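Catechol 2,3-dioxygenase (Pseudomonas sp. KL28, PDB 3HPY) probably catalyses extradiol cleavage of catechol by dioxygen to 2-hydroxy-6-oxohexa-2,4-dienoate, using an iron centre in a homotetramer that degrades aromatic compounds. Local coordinates at residues C[199-204]-C[249-254]; C[225-230]-C[268-273]; C[167-172]-C[192-197]. One frame throughout, in Å; residues are numbered along the deposited sequence.

Contact 1 (C[199-204]-C[249-254]); sequences KVHDIA and GVTRGC. With MCT (4-methylcatechol), chain J.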
loop_
_atom_site.group_PDB
_atom_site.type_symbol
_atom_site.label_atom_id
_atom_site.label_comp_id
_atom_site.label_asym_id
_atom_site.label_seq_id
_atom_site.Cartn_x
_atom_site.Cartn_y
_atom_site.Cartn_z
ATOM N N LYS C 199 -13.323 6.752 -17.034
ATOM C CA LYS C 199 -12.244 5.800 -16.772
ATOM C C LYS C 199 -11.185 6.076 -17.851
ATOM O O LYS C 199 -11.508 6.618 -18.912
ATOM C CB LYS C 199 -12.742 4.351 -16.911
ATOM C CG LYS C 199 -13.728 3.889 -15.851
ATOM C CD LYS C 199 -14.441 2.597 -16.247
ATOM C CE LYS C 199 -13.464 1.465 -16.524
ATOM N NZ LYS C 199 -14.121 0.274 -17.112
ATOM N N VAL C 200 -9.931 5.717 -17.587
ATOM C CA VAL C 200 -8.855 5.921 -18.560
ATOM C C VAL C 200 -9.195 5.249 -19.891
ATOM O O VAL C 200 -8.789 5.720 -20.950
ATOM C CB VAL C 200 -7.504 5.387 -18.038
ATOM C CG1 VAL C 200 -6.785 6.473 -17.268
ATOM C CG2 VAL C 200 -7.727 4.170 -17.151
ATOM N N HIS C 201 -9.923 4.138 -19.830
ATOM C CA HIS C 201 -10.388 3.449 -21.037
ATOM C C HIS C 201 -11.277 2.248 -20.750
ATOM O O HIS C 201 -11.092 1.520 -19.767
ATOM C CB HIS C 201 -9.220 3.011 -21.918
ATOM C CG HIS C 201 -8.392 1.918 -21.323
ATOM N ND1 HIS C 201 -8.024 1.910 -19.996
ATOM C CD2 HIS C 201 -7.819 0.827 -21.882
ATOM C CE1 HIS C 201 -7.258 0.860 -19.761
ATOM N NE2 HIS C 201 -7.116 0.187 -20.890
ATOM N N ASP C 202 -12.257 2.051 -21.618
ATOM C CA ASP C 202 -13.161 0.925 -21.490
ATOM C C ASP C 202 -12.759 -0.125 -22.516
ATOM O O ASP C 202 -13.131 -1.295 -22.406
ATOM C CB ASP C 202 -14.599 1.394 -21.706
ATOM C CG ASP C 202 -15.110 2.224 -20.537
ATOM O OD1 ASP C 202 -15.543 1.630 -19.526
ATOM O OD2 ASP C 202 -15.047 3.470 -20.628
ATOM N N ILE C 203 -11.974 0.301 -23.502
ATOM C CA ILE C 203 -11.510 -0.593 -24.551
ATOM C C ILE C 203 -10.364 0.054 -25.326
ATOM O O ILE C 203 -10.277 1.287 -25.412
ATOM C CB ILE C 203 -12.673 -0.952 -25.522
ATOM C CG1 ILE C 203 -12.264 -2.112 -26.435
ATOM C CG2 ILE C 203 -13.060 0.271 -26.345
ATOM C CD1 ILE C 203 -13.442 -2.738 -27.191
ATOM N N ALA C 204 -9.473 -0.772 -25.873
ATOM C CA ALA C 204 -8.343 -0.259 -26.648
ATOM C C ALA C 204 -8.085 -1.152 -27.851
ATOM O O ALA C 204 -8.457 -2.323 -27.847
ATOM C CB ALA C 204 -7.085 -0.173 -25.783
ATOM N N GLY C 249 3.024 3.539 -18.974
ATOM C CA GLY C 249 3.052 5.004 -18.958
ATOM C C GLY C 249 1.636 5.384 -19.364
ATOM O O GLY C 249 0.928 6.198 -18.750
ATOM N N VAL C 250 1.254 4.737 -20.453
ATOM C CA VAL C 250 -0.059 4.818 -21.038
ATOM C C VAL C 250 -0.937 4.537 -19.842
ATOM O O VAL C 250 -0.749 3.522 -19.172
ATOM C CB VAL C 250 -0.205 3.675 -22.037
ATOM C CG1 VAL C 250 -1.625 3.559 -22.540
ATOM C CG2 VAL C 250 0.783 3.875 -23.152
ATOM N N THR C 251 -1.845 5.460 -19.549
ATOM C CA THR C 251 -2.782 5.317 -18.444
ATOM C C THR C 251 -2.203 5.310 -17.028
ATOM O O THR C 251 -2.960 5.423 -16.067
ATOM C CB THR C 251 -3.663 4.056 -18.650
ATOM O OG1 THR C 251 -2.942 2.874 -18.278
ATOM C CG2 THR C 251 -4.057 3.945 -20.125
ATOM N N ARG C 252 -0.886 5.194 -16.882
ATOM C CA ARG C 252 -0.291 5.187 -15.541
ATOM C C ARG C 252 -0.820 3.981 -14.737
ATOM O O ARG C 252 -0.584 3.876 -13.536
ATOM C CB ARG C 252 -0.661 6.473 -14.768
ATOM C CG ARG C 252 -0.474 7.857 -15.458
ATOM C CD ARG C 252 -1.041 8.955 -14.513
ATOM N NE ARG C 252 -0.844 10.361 -14.893
ATOM C CZ ARG C 252 -1.281 11.391 -14.163
ATOM N NH1 ARG C 252 -1.937 11.166 -13.025
ATOM N NH2 ARG C 252 -1.060 12.643 -14.557
ATOM N N GLY C 253 -1.543 3.082 -15.398
ATOM C CA GLY C 253 -2.102 1.926 -14.710
ATOM C C GLY C 253 -1.139 0.793 -14.395
ATOM O O GLY C 253 -0.517 0.223 -15.293
ATOM N N CYS C 254 -1.019 0.456 -13.113
ATOM C CA CYS C 254 -0.133 -0.622 -12.689
ATOM C C CYS C 254 -0.753 -1.924 -13.132
ATOM O O CYS C 254 -1.981 -2.067 -13.108
ATOM C CB CYS C 254 0.025 -0.605 -11.182
ATOM S SG CYS C 254 0.659 0.951 -10.626
HETATM C C1 MCT J . -1.546 -0.538 -22.148
HETATM C C2 MCT J . -2.122 -1.811 -22.293
HETATM C C3 MCT J . -3.199 -2.180 -21.454
HETATM O O3 MCT J . -3.746 -3.392 -21.585
HETATM C C4 MCT J . -3.706 -1.280 -20.478
HETATM O O4 MCT J . -4.745 -1.657 -19.681
HETATM C C5 MCT J . -3.124 0.009 -20.334
HETATM C C6 MCT J . -2.043 0.370 -21.178
HETATM C C MCT J . -0.402 -0.140 -23.025
#
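The imidazole of His201 is approached obliquely by the methyl of Thr251, CE1 to CG2 4.5 Å, while at the ring edge, in its plane, lies the O4 oxygen of 4-methylcatechol. His201 NE2 gives a weak, bent hydrogen bond to O4 of 4-methylcatechol, NE2 to O4 3.2 Å, with an angle of 132° at the hydrogen. Two more rings, those of the iron ligand His154 and of Trp193, meet the imidazole at intermediate tilts. A chi1 of 69° tucks CG of His201 between its backbone N and carbonyl carbon and so swings NE2 toward the substrate.

From the other segment, a methyl of Val250 and the hydroxyl oxygen of Thr251 pack against ring carbons of the catechol: Val250 CG1 stands 3.5 Å from C6 and Thr251 OG1 3.5 Å from C5. This is the substrate pocket of an extradiol dioxygenase, built in the C-terminal glyoxalase-type half of the chain, where His154, His216 and Glu267 hold the iron. Beyond His201 the chain bulges at Asp202 and Ile203, two residues set against the single Leu194 of strand 189-195, a classic beta bulge at the entry to strand 203-207.

Away from the substrate, the isopropyl of Val200 and the side chain of Thr251 cross at about a right angle, CB to CB 4.1 Å. Lys199 NZ reaches back to Asp202 OD1 in a 3.1 Å salt bridge, arriving 47° out of the carboxylate plane.

Contact 2 (C[225-230]-C[268-273]); sequences EQVLRA and TFMGGY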
loop_
_atom_site.group_PDB
_atom_site.type_symbol
_atom_site.label_atom_id
_atom_site.label_comp_id
_atom_site.label_asym_id
_atom_site.label_seq_id
_atom_site.Cartn_x
_atom_site.Cartn_y
_atom_site.Cartn_z
ATOM N N GLU C 225 -0.870 -3.137 -3.594
ATOM C CA GLU C 225 -0.587 -4.355 -2.853
ATOM C C GLU C 225 -1.435 -5.501 -3.393
ATOM O O GLU C 225 -1.020 -6.655 -3.329
ATOM C CB GLU C 225 -0.833 -4.151 -1.349
ATOM C CG GLU C 225 0.054 -3.050 -0.789
ATOM C CD GLU C 225 0.647 -3.375 0.562
ATOM O OE1 GLU C 225 -0.067 -3.949 1.425
ATOM O OE2 GLU C 225 1.832 -3.037 0.763
ATOM N N GLN C 226 -2.612 -5.209 -3.943
ATOM C CA GLN C 226 -3.412 -6.307 -4.481
ATOM C C GLN C 226 -2.759 -6.840 -5.757
ATOM O O GLN C 226 -2.942 -8.002 -6.115
ATOM C CB GLN C 226 -4.845 -5.864 -4.755
ATOM C CG GLN C 226 -5.706 -5.778 -3.509
ATOM C CD GLN C 226 -5.662 -7.043 -2.684
ATOM O OE1 GLN C 226 -5.110 -7.058 -1.580
ATOM N NE2 GLN C 226 -6.235 -8.115 -3.208
ATOM N N VAL C 227 -1.973 -6.000 -6.431
ATOM C CA VAL C 227 -1.302 -6.435 -7.654
ATOM C C VAL C 227 -0.201 -7.432 -7.296
ATOM O O VAL C 227 0.010 -8.426 -7.995
ATOM C CB VAL C 227 -0.696 -5.239 -8.420
ATOM C CG1 VAL C 227 0.057 -5.727 -9.652
ATOM C CG2 VAL C 227 -1.816 -4.292 -8.867
ATOM N N LEU C 228 0.498 -7.157 -6.203
ATOM C CA LEU C 228 1.557 -8.041 -5.731
ATOM C C LEU C 228 0.952 -9.400 -5.404
ATOM O O LEU C 228 1.426 -10.432 -5.861
ATOM C CB LEU C 228 2.196 -7.458 -4.481
ATOM C CG LEU C 228 3.136 -8.404 -3.730
ATOM C CD1 LEU C 228 4.229 -8.874 -4.678
ATOM C CD2 LEU C 228 3.729 -7.681 -2.513
ATOM N N ARG C 229 -0.110 -9.381 -4.611
ATOM C CA ARG C 229 -0.795 -10.599 -4.216
ATOM C C ARG C 229 -1.251 -11.409 -5.435
ATOM O O ARG C 229 -1.220 -12.641 -5.407
ATOM C CB ARG C 229 -1.963 -10.196 -3.327
ATOM C CG ARG C 229 -3.067 -11.199 -3.158
ATOM C CD ARG C 229 -3.957 -10.702 -2.044
ATOM N NE ARG C 229 -4.868 -11.736 -1.589
ATOM C CZ ARG C 229 -5.805 -12.299 -2.342
ATOM N NH1 ARG C 229 -5.970 -11.932 -3.614
ATOM N NH2 ARG C 229 -6.591 -13.231 -1.818
ATOM N N ALA C 230 -1.686 -10.712 -6.491
ATOM C CA ALA C 230 -2.115 -11.381 -7.724
ATOM C C ALA C 230 -0.893 -12.129 -8.237
ATOM O O ALA C 230 -0.984 -13.291 -8.624
ATOM C CB ALA C 230 -2.575 -10.357 -8.766
ATOM N N THR C 268 -4.550 -7.980 -14.730
ATOM C CA THR C 268 -5.074 -7.556 -13.432
ATOM C C THR C 268 -4.384 -6.222 -13.193
ATOM O O THR C 268 -3.164 -6.179 -13.011
ATOM C CB THR C 268 -4.662 -8.480 -12.259
ATOM O OG1 THR C 268 -3.239 -8.647 -12.264
ATOM C CG2 THR C 268 -5.345 -9.819 -12.348
ATOM N N PHE C 269 -5.132 -5.128 -13.222
ATOM C CA PHE C 269 -4.501 -3.835 -12.978
ATOM C C PHE C 269 -5.358 -2.920 -12.110
ATOM O O PHE C 269 -6.487 -3.262 -11.752
ATOM C CB PHE C 269 -4.187 -3.128 -14.301
ATOM C CG PHE C 269 -5.275 -2.217 -14.776
ATOM C CD1 PHE C 269 -6.492 -2.730 -15.189
ATOM C CD2 PHE C 269 -5.095 -0.834 -14.762
ATOM C CE1 PHE C 269 -7.523 -1.881 -15.580
ATOM C CE2 PHE C 269 -6.122 0.023 -15.152
ATOM C CZ PHE C 269 -7.337 -0.503 -15.562
ATOM N N MET C 270 -4.788 -1.768 -11.759
ATOM C CA MET C 270 -5.476 -0.756 -10.971
ATOM C C MET C 270 -4.793 0.606 -11.162
ATOM O O MET C 270 -3.642 0.683 -11.604
ATOM C CB MET C 270 -5.544 -1.164 -9.483
ATOM C CG MET C 270 -4.252 -1.137 -8.698
ATOM S SD MET C 270 -3.740 0.544 -8.291
ATOM C CE MET C 270 -5.144 1.110 -7.334
ATOM N N GLY C 271 -5.519 1.681 -10.868
ATOM C CA GLY C 271 -4.954 3.012 -11.024
ATOM C C GLY C 271 -5.290 3.720 -12.327
ATOM O O GLY C 271 -6.127 3.265 -13.108
ATOM N N GLY C 272 -4.623 4.843 -12.557
ATOM C CA GLY C 272 -4.866 5.615 -13.757
ATOM C C GLY C 272 -5.523 6.906 -13.344
ATOM O O GLY C 272 -5.994 7.022 -12.213
ATOM N N TYR C 273 -5.553 7.880 -14.245
ATOM C CA TYR C 273 -6.162 9.159 -13.926
ATOM C C TYR C 273 -7.652 9.152 -14.208
ATOM O O TYR C 273 -8.241 8.095 -14.423
ATOM C CB TYR C 273 -5.455 10.290 -14.677
ATOM C CG TYR C 273 -5.222 10.041 -16.146
ATOM C CD1 TYR C 273 -6.146 10.469 -17.105
ATOM C CD2 TYR C 273 -4.079 9.368 -16.584
ATOM C CE1 TYR C 273 -5.940 10.230 -18.461
ATOM C CE2 TYR C 273 -3.861 9.124 -17.938
ATOM C CZ TYR C 273 -4.798 9.558 -18.871
ATOM O OH TYR C 273 -4.604 9.314 -20.214
#
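Helix 225-230, which touches through Val227 and Ala230, passes strand 268-270 closest at Val227 and Phe269, whose CA atoms are 6.7 Å apart, and no hydrogen bond joins the two segments. The contact is made by the residues flanking Phe269. On one side CG2 of Val227 meets CG of Met270 at 4.0 Å, the two side chains crossing obliquely. With chi1 at 71° and further turns at chi2 and chi3, the Met270 chain is bent, and its CG methylene makes this touch. On the other side the methyl of Ala230 lies against Thr268 OG1 at 3.9 Å.

Helix 224-236 thus lies on the sheet of a glyoxalase-type module, resting on strand 265-270, with Ile256 of the adjoining strand 254-259 packing against both Val227 and Thr268. Phe269 points away from the helix, and its ring meets that of the iron ligand His154 with planes about 75° apart. Thr268 OG1 is buried by Ala230 and has no hydrogen-bonding partner in the model, a polar atom in an otherwise apolar seam. The outward side of the helix serves the tetramer: Arg229 forms a salt bridge with Glu144 of a neighbouring subunit.

Contact 3 (C[167-172]-C[192-197]); sequences KIFTEV and IWLSCS. With MCT (4-methylcatechol), chain J.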
loop_
_atom_site.group_PDB
_atom_site.type_symbol
_atom_site.label_atom_id
_atom_site.label_comp_id
_atom_site.label_asym_id
_atom_site.label_seq_id
_atom_site.Cartn_x
_atom_site.Cartn_y
_atom_site.Cartn_z
ATOM N N LYS C 167 -13.393 5.858 -35.524
ATOM C CA LYS C 167 -14.522 6.641 -36.017
ATOM C C LYS C 167 -15.853 6.109 -35.511
ATOM O O LYS C 167 -16.696 6.869 -35.038
ATOM C CB LYS C 167 -14.549 6.656 -37.552
ATOM C CG LYS C 167 -13.343 7.304 -38.208
ATOM C CD LYS C 167 -13.529 7.468 -39.732
ATOM C CE LYS C 167 -13.310 6.164 -40.522
ATOM N NZ LYS C 167 -14.421 5.164 -40.398
ATOM N N ILE C 168 -16.050 4.801 -35.617
ATOM C CA ILE C 168 -17.301 4.203 -35.169
ATOM C C ILE C 168 -17.477 4.414 -33.673
ATOM O O ILE C 168 -18.571 4.759 -33.207
ATOM C CB ILE C 168 -17.334 2.700 -35.461
ATOM C CG1 ILE C 168 -17.145 2.459 -36.957
ATOM C CG2 ILE C 168 -18.654 2.109 -34.994
ATOM C CD1 ILE C 168 -16.904 1.019 -37.306
ATOM N N PHE C 169 -16.406 4.200 -32.915
ATOM C CA PHE C 169 -16.489 4.390 -31.476
ATOM C C PHE C 169 -16.720 5.833 -31.055
ATOM O O PHE C 169 -17.574 6.089 -30.204
ATOM C CB PHE C 169 -15.241 3.840 -30.774
ATOM C CG PHE C 169 -15.325 2.374 -30.482
ATOM C CD1 PHE C 169 -14.975 1.435 -31.447
ATOM C CD2 PHE C 169 -15.835 1.930 -29.267
ATOM C CE1 PHE C 169 -15.137 0.070 -31.205
ATOM C CE2 PHE C 169 -16.003 0.566 -29.012
ATOM C CZ PHE C 169 -15.655 -0.367 -29.982
ATOM N N THR C 170 -15.976 6.772 -31.640
ATOM C CA THR C 170 -16.114 8.177 -31.263
ATOM C C THR C 170 -17.230 8.938 -31.976
ATOM O O THR C 170 -17.741 9.927 -31.445
ATOM C CB THR C 170 -14.783 8.978 -31.459
ATOM O OG1 THR C 170 -14.521 9.163 -32.859
ATOM C CG2 THR C 170 -13.616 8.249 -30.809
ATOM N N GLU C 171 -17.620 8.500 -33.166
ATOM C CA GLU C 171 -18.681 9.199 -33.873
ATOM C C GLU C 171 -20.033 8.507 -33.756
ATOM O O GLU C 171 -21.065 9.121 -34.010
ATOM C CB GLU C 171 -18.307 9.389 -35.340
ATOM C CG GLU C 171 -17.041 10.201 -35.526
ATOM C CD GLU C 171 -16.856 10.706 -36.945
ATOM O OE1 GLU C 171 -17.049 9.919 -37.901
ATOM O OE2 GLU C 171 -16.504 11.892 -37.104
ATOM N N VAL C 172 -20.034 7.242 -33.342
ATOM C CA VAL C 172 -21.283 6.504 -33.213
ATOM C C VAL C 172 -21.610 5.998 -31.800
ATOM O O VAL C 172 -22.735 6.164 -31.331
ATOM C CB VAL C 172 -21.305 5.301 -34.180
ATOM C CG1 VAL C 172 -22.672 4.639 -34.161
ATOM C CG2 VAL C 172 -20.959 5.762 -35.583
ATOM N N ILE C 192 -4.816 2.896 -29.732
ATOM C CA ILE C 192 -5.843 3.827 -29.326
ATOM C C ILE C 192 -6.568 3.349 -28.055
ATOM O O ILE C 192 -6.960 2.181 -27.958
ATOM C CB ILE C 192 -6.769 3.996 -30.573
ATOM C CG1 ILE C 192 -6.171 5.057 -31.502
ATOM C CG2 ILE C 192 -8.179 4.284 -30.188
ATOM C CD1 ILE C 192 -6.914 5.216 -32.810
ATOM N N TRP C 193 -6.704 4.247 -27.073
ATOM C CA TRP C 193 -7.380 3.945 -25.797
ATOM C C TRP C 193 -8.670 4.761 -25.659
ATOM O O TRP C 193 -8.635 5.963 -25.401
ATOM C CB TRP C 193 -6.443 4.243 -24.616
ATOM C CG TRP C 193 -5.370 3.219 -24.473
ATOM C CD1 TRP C 193 -5.334 2.180 -23.581
ATOM C CD2 TRP C 193 -4.240 3.052 -25.329
ATOM N NE1 TRP C 193 -4.257 1.369 -23.840
ATOM C CE2 TRP C 193 -3.568 1.880 -24.910
ATOM C CE3 TRP C 193 -3.734 3.771 -26.422
ATOM C CZ2 TRP C 193 -2.407 1.413 -25.544
ATOM C CZ3 TRP C 193 -2.583 3.308 -27.054
ATOM C CH2 TRP C 193 -1.935 2.137 -26.612
ATOM N N LEU C 194 -9.809 4.090 -25.797
ATOM C CA LEU C 194 -11.097 4.770 -25.750
ATOM C C LEU C 194 -11.904 4.640 -24.447
ATOM O O LEU C 194 -11.909 3.590 -23.804
ATOM C CB LEU C 194 -11.953 4.272 -26.922
ATOM C CG LEU C 194 -11.294 4.224 -28.307
ATOM C CD1 LEU C 194 -12.128 3.337 -29.225
ATOM C CD2 LEU C 194 -11.146 5.630 -28.881
ATOM N N SER C 195 -12.606 5.711 -24.080
ATOM C CA SER C 195 -13.446 5.713 -22.885
ATOM C C SER C 195 -14.865 6.138 -23.252
ATOM O O SER C 195 -15.065 6.929 -24.166
ATOM C CB SER C 195 -12.877 6.681 -21.831
ATOM O OG SER C 195 -13.728 6.814 -20.692
ATOM N N CYS C 196 -15.849 5.584 -22.553
ATOM C CA CYS C 196 -17.250 5.949 -22.757
ATOM C C CYS C 196 -17.753 6.353 -21.381
ATOM O O CYS C 196 -18.939 6.226 -21.071
ATOM C CB CYS C 196 -18.055 4.753 -23.283
ATOM S SG CYS C 196 -18.054 3.277 -22.229
ATOM N N SER C 197 -16.826 6.852 -20.565
ATOM C CA SER C 197 -17.104 7.221 -19.178
ATOM C C SER C 197 -15.959 8.119 -18.691
ATOM O O SER C 197 -15.391 8.863 -19.488
ATOM C CB SER C 197 -17.140 5.940 -18.344
ATOM O OG SER C 197 -15.873 5.285 -18.393
HETATM C C1 MCT J . -1.546 -0.538 -22.148
HETATM C C2 MCT J . -2.122 -1.811 -22.293
HETATM C C3 MCT J . -3.199 -2.180 -21.454
HETATM O O3 MCT J . -3.746 -3.392 -21.585
HETATM C C4 MCT J . -3.706 -1.280 -20.478
HETATM O O4 MCT J . -4.745 -1.657 -19.681
HETATM C C5 MCT J . -3.124 0.009 -20.334
HETATM C C6 MCT J . -2.043 0.370 -21.178
HETATM C C MCT J . -0.402 -0.140 -23.025
#
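Apolar packing carries the contact, and Leu194 supplies both of its touches. Its CD1 methyl presses on the root of the Phe169 side chain, 3.5 Å from CB and 3.6 Å from CG, coming to the ring obliquely. Its CD2 methyl meets CG2 of Thr170 at 4.1 Å. Phe169 and Thr170 each cross the leucine side chain at about a right angle, so the forked end of Leu194 is shared between two successive residues of helix 162-171. The helix lies on strand 189-195, and the CA atoms come nearest at Phe169 and Leu194, 7.9 Å apart.

Aromatic contacts extend this core: the Phe169 ring is edge-to-face with Phe175 and also meets Phe205, with planes about 55° apart.

Toward the substrate the preceding strand residue takes over. Trp193 sets CG anti to its carbonyl carbon, chi1 -74°, and offers one stretch of its indole to 4-methylcatechol: NE1 lies 3.6 Å from C6, and CZ2 lies 3.6 Å from the methyl carbon C. The strand therefore has Leu194 directed to the helix and Trp193 serving the pocket.

Polar bonds gather where the strand ends. The backbone N-H of Ser197 reaches Ser195 OG at 3.1 Å and 151°, closing an ST turn, and that hydroxyl is also bonded to Lys199 O. Asp202 OD2 is held by both Cys196 N and Ser197 OG.

Across the two segments themselves there is no hydrogen bond, which implies that helix and strand are joined by methyl and ring packing, while hydrogen bonding fixes the turn beyond.

How the contacts relate
Contact 3 closes first along the chain, then contacts 1 and 2 interlock: their segments alternate in the order 199-204, 225-230, 249-254, 268-273. All three reach one curled mixed sheet. The centres of contacts 1 and 3 are 14 Å apart, joined through neighbouring strands 189-195 and 203-207, and both touch 4-methylcatechol. Contacts 1 and 2 lie 12 Å apart and touch where Cys254 N probably bonds to Met270 O at 3.0 Å. Contacts 2 and 3 are separated by 25 Å between centres and do not touch. The catechol pocket of contact 1 therefore sits between two helix-on-sheet packings, one of helix 162-171 and one of helix 224-236.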